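PDB 4JO7: nucleoporin p58/p45 from Homo sapiens, which probably forms part of the nuclear pore complex, the assembly required for trafficking across the nuclear membrane. Local coordinates for residues Q24-E29 / D45-M50. Residues are numbered along the deposited sequence; the frame is centred on the assembly and turned at random.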
loop_
_atom_site.group_PDB
_atom_site.type_symbol
_atom_site.label_atom_id
_atom_site.label_comp_id
_atom_site.label_asym_id
_atom_site.label_seq_id
_atom_site.Cartn_x
_atom_site.Cartn_y
_atom_site.Cartn_z
ATOM N N GLN F 24 13.925 17.607 -15.617
ATOM C CA GLN F 24 13.107 18.690 -16.147
ATOM C C GLN F 24 12.814 19.734 -15.069
ATOM O O GLN F 24 12.791 20.935 -15.342
ATOM C CB GLN F 24 11.805 18.128 -16.722
ATOM C CG GLN F 24 12.021 17.176 -17.891
ATOM C CD GLN F 24 10.730 16.584 -18.419
ATOM O OE1 GLN F 24 9.656 17.166 -18.264
ATOM N NE2 GLN F 24 10.828 15.418 -19.043
ATOM N N ILE F 25 12.596 19.273 -13.842
ATOM C CA ILE F 25 12.323 20.178 -12.729
ATOM C C ILE F 25 13.597 20.883 -12.274
ATOM O O ILE F 25 13.570 22.060 -11.918
ATOM C CB ILE F 25 11.679 19.437 -11.547
ATOM C CG1 ILE F 25 10.232 19.079 -11.894
ATOM C CG2 ILE F 25 11.724 20.300 -10.288
ATOM C CD1 ILE F 25 9.516 18.290 -10.823
ATOM N N GLU F 26 14.716 20.168 -12.303
ATOM C CA GLU F 26 15.992 20.750 -11.911
ATOM C C GLU F 26 16.372 21.898 -12.843
ATOM O O GLU F 26 16.960 22.887 -12.409
ATOM C CB GLU F 26 17.093 19.688 -11.911
ATOM C CG GLU F 26 18.450 20.205 -11.454
ATOM C CD GLU F 26 18.429 20.745 -10.035
ATOM O OE1 GLU F 26 17.456 20.466 -9.303
ATOM O OE2 GLU F 26 19.387 21.452 -9.652
ATOM N N GLU F 27 16.027 21.770 -14.120
ATOM C CA GLU F 27 16.346 22.812 -15.090
ATOM C C GLU F 27 15.411 24.006 -14.935
ATOM O O GLU F 27 15.796 25.145 -15.199
ATOM C CB GLU F 27 16.270 22.269 -16.518
ATOM C CG GLU F 27 16.659 23.287 -17.582
ATOM C CD GLU F 27 18.053 23.850 -17.368
ATOM O OE1 GLU F 27 18.834 23.233 -16.610
ATOM O OE2 GLU F 27 18.367 24.910 -17.953
ATOM N N LEU F 28 14.178 23.741 -14.516
ATOM C CA LEU F 28 13.230 24.808 -14.216
ATOM C C LEU F 28 13.701 25.612 -13.011
ATOM O O LEU F 28 13.441 26.810 -12.914
ATOM C CB LEU F 28 11.840 24.233 -13.933
ATOM C CG LEU F 28 10.812 24.192 -15.068
ATOM C CD1 LEU F 28 11.452 24.355 -16.440
ATOM C CD2 LEU F 28 10.019 22.898 -14.997
ATOM N N GLU F 29 14.408 24.951 -12.100
ATOM C CA GLU F 29 14.793 25.570 -10.835
ATOM C C GLU F 29 15.985 26.510 -10.962
ATOM O O GLU F 29 15.954 27.626 -10.447
ATOM C CB GLU F 29 15.096 24.499 -9.790
ATOM C CG GLU F 29 13.860 23.863 -9.202
ATOM C CD GLU F 29 14.197 22.801 -8.184
ATOM O OE1 GLU F 29 15.212 22.098 -8.377
ATOM O OE2 GLU F 29 13.453 22.679 -7.191
ATOM N N ASP F 45 18.734 25.865 -2.283
ATOM C CA ASP F 45 17.843 25.474 -1.198
ATOM C C ASP F 45 16.635 24.740 -1.760
ATOM O O ASP F 45 16.210 23.707 -1.232
ATOM C CB ASP F 45 17.361 26.697 -0.416
ATOM C CG ASP F 45 18.411 27.243 0.527
ATOM O OD1 ASP F 45 19.239 26.451 1.024
ATOM O OD2 ASP F 45 18.395 28.466 0.783
ATOM N N LEU F 46 16.066 25.303 -2.820
ATOM C CA LEU F 46 14.897 24.720 -3.462
ATOM C C LEU F 46 15.255 23.374 -4.067
ATOM O O LEU F 46 14.493 22.412 -3.959
ATOM C CB LEU F 46 14.364 25.657 -4.543
ATOM C CG LEU F 46 13.639 26.907 -4.038
ATOM C CD1 LEU F 46 13.517 27.919 -5.154
ATOM C CD2 LEU F 46 12.263 26.562 -3.505
ATOM N N SER F 47 16.425 23.307 -4.693
ATOM C CA SER F 47 16.884 22.081 -5.342
ATOM C C SER F 47 17.030 20.936 -4.344
ATOM O O SER F 47 16.626 19.807 -4.625
ATOM C CB SER F 47 18.217 22.317 -6.052
ATOM O OG SER F 47 18.088 23.317 -7.048
HETATM N N MSE F 48 17.589 21.235 -3.174
HETATM C CA MSE F 48 17.763 20.239 -2.131
HETATM C C MSE F 48 16.423 19.740 -1.667
HETATM O O MSE F 48 16.236 18.513 -1.515
HETATM C CB MSE F 48 18.514 20.854 -0.956
HETATM C CG MSE F 48 20.005 20.955 -1.254
HETATM SE SE MSE F 48 20.923 21.853 0.240
HETATM C CE MSE F 48 20.695 20.439 1.592
ATOM N N ALA F 49 15.488 20.657 -1.442
ATOM C CA ALA F 49 14.135 20.295 -1.026
ATOM C C ALA F 49 13.446 19.407 -2.065
ATOM O O ALA F 49 12.811 18.406 -1.716
ATOM C CB ALA F 49 13.309 21.540 -0.764
HETATM N N MSE F 50 13.585 19.766 -3.337
HETATM C CA MSE F 50 12.977 19.006 -4.416
HETATM C C MSE F 50 13.571 17.626 -4.491
HETATM O O MSE F 50 12.845 16.652 -4.782
HETATM C CB MSE F 50 13.204 19.729 -5.739
HETATM C CG MSE F 50 12.572 18.964 -6.895
HETATM SE SE MSE F 50 10.663 18.650 -6.523
HETATM C CE MSE F 50 10.097 20.532 -6.387
HETATM O O HOH W 1 15.920 19.477 -7.323
#
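OE1 of Glu26 is 2.7 Å from water 1, which lies 2.8 Å from O of Ser47 and is placed to donate to either, so that it bridges the two helices. This is the turn end of an antiparallel helical hairpin, a helical piece of the longer protein: residues 24-29, in a predicted coiled coil, close helix 2-29, residues 45-50 lie early in helix 43-85, and the axes of these two short segments approach to 10.2 Å, at 163°. Glu26 leaves its backbone with CG anti to N (chi1 -178°) and then bends at chi2, which turns the carboxylate in over Ser47. The small serine suits this place, where the backbones come nearest and two carboxylates crowd its side chain; its OG is hydrogen-bonded within its own helix, to O of Pro43. Glu29 reaches between the helices with its chain extended beyond CG. Its OE1 lies just 2.9 Å from OE1 of Glu26, a pairing of two acceptors that would probably favour a proton on one of the carboxylates. OE2 is hydrogen-bonded to OH of Tyr81 of the second subunit and rests 3.3 Å from CB of selenomethionine Met50, the aliphatic start of a side chain that also packs on that tyrosine. An alanine at Glu29 would probably leave the Tyr81 hydroxyl without this partner and open a gap beside Met50 and Ser47. Next to this, the branched Ile25 and the flexible Met50 make the apolar contact, their side chains crossing at about a right angle, with CG2 of Ile25 3.7 Å from CG of Met50.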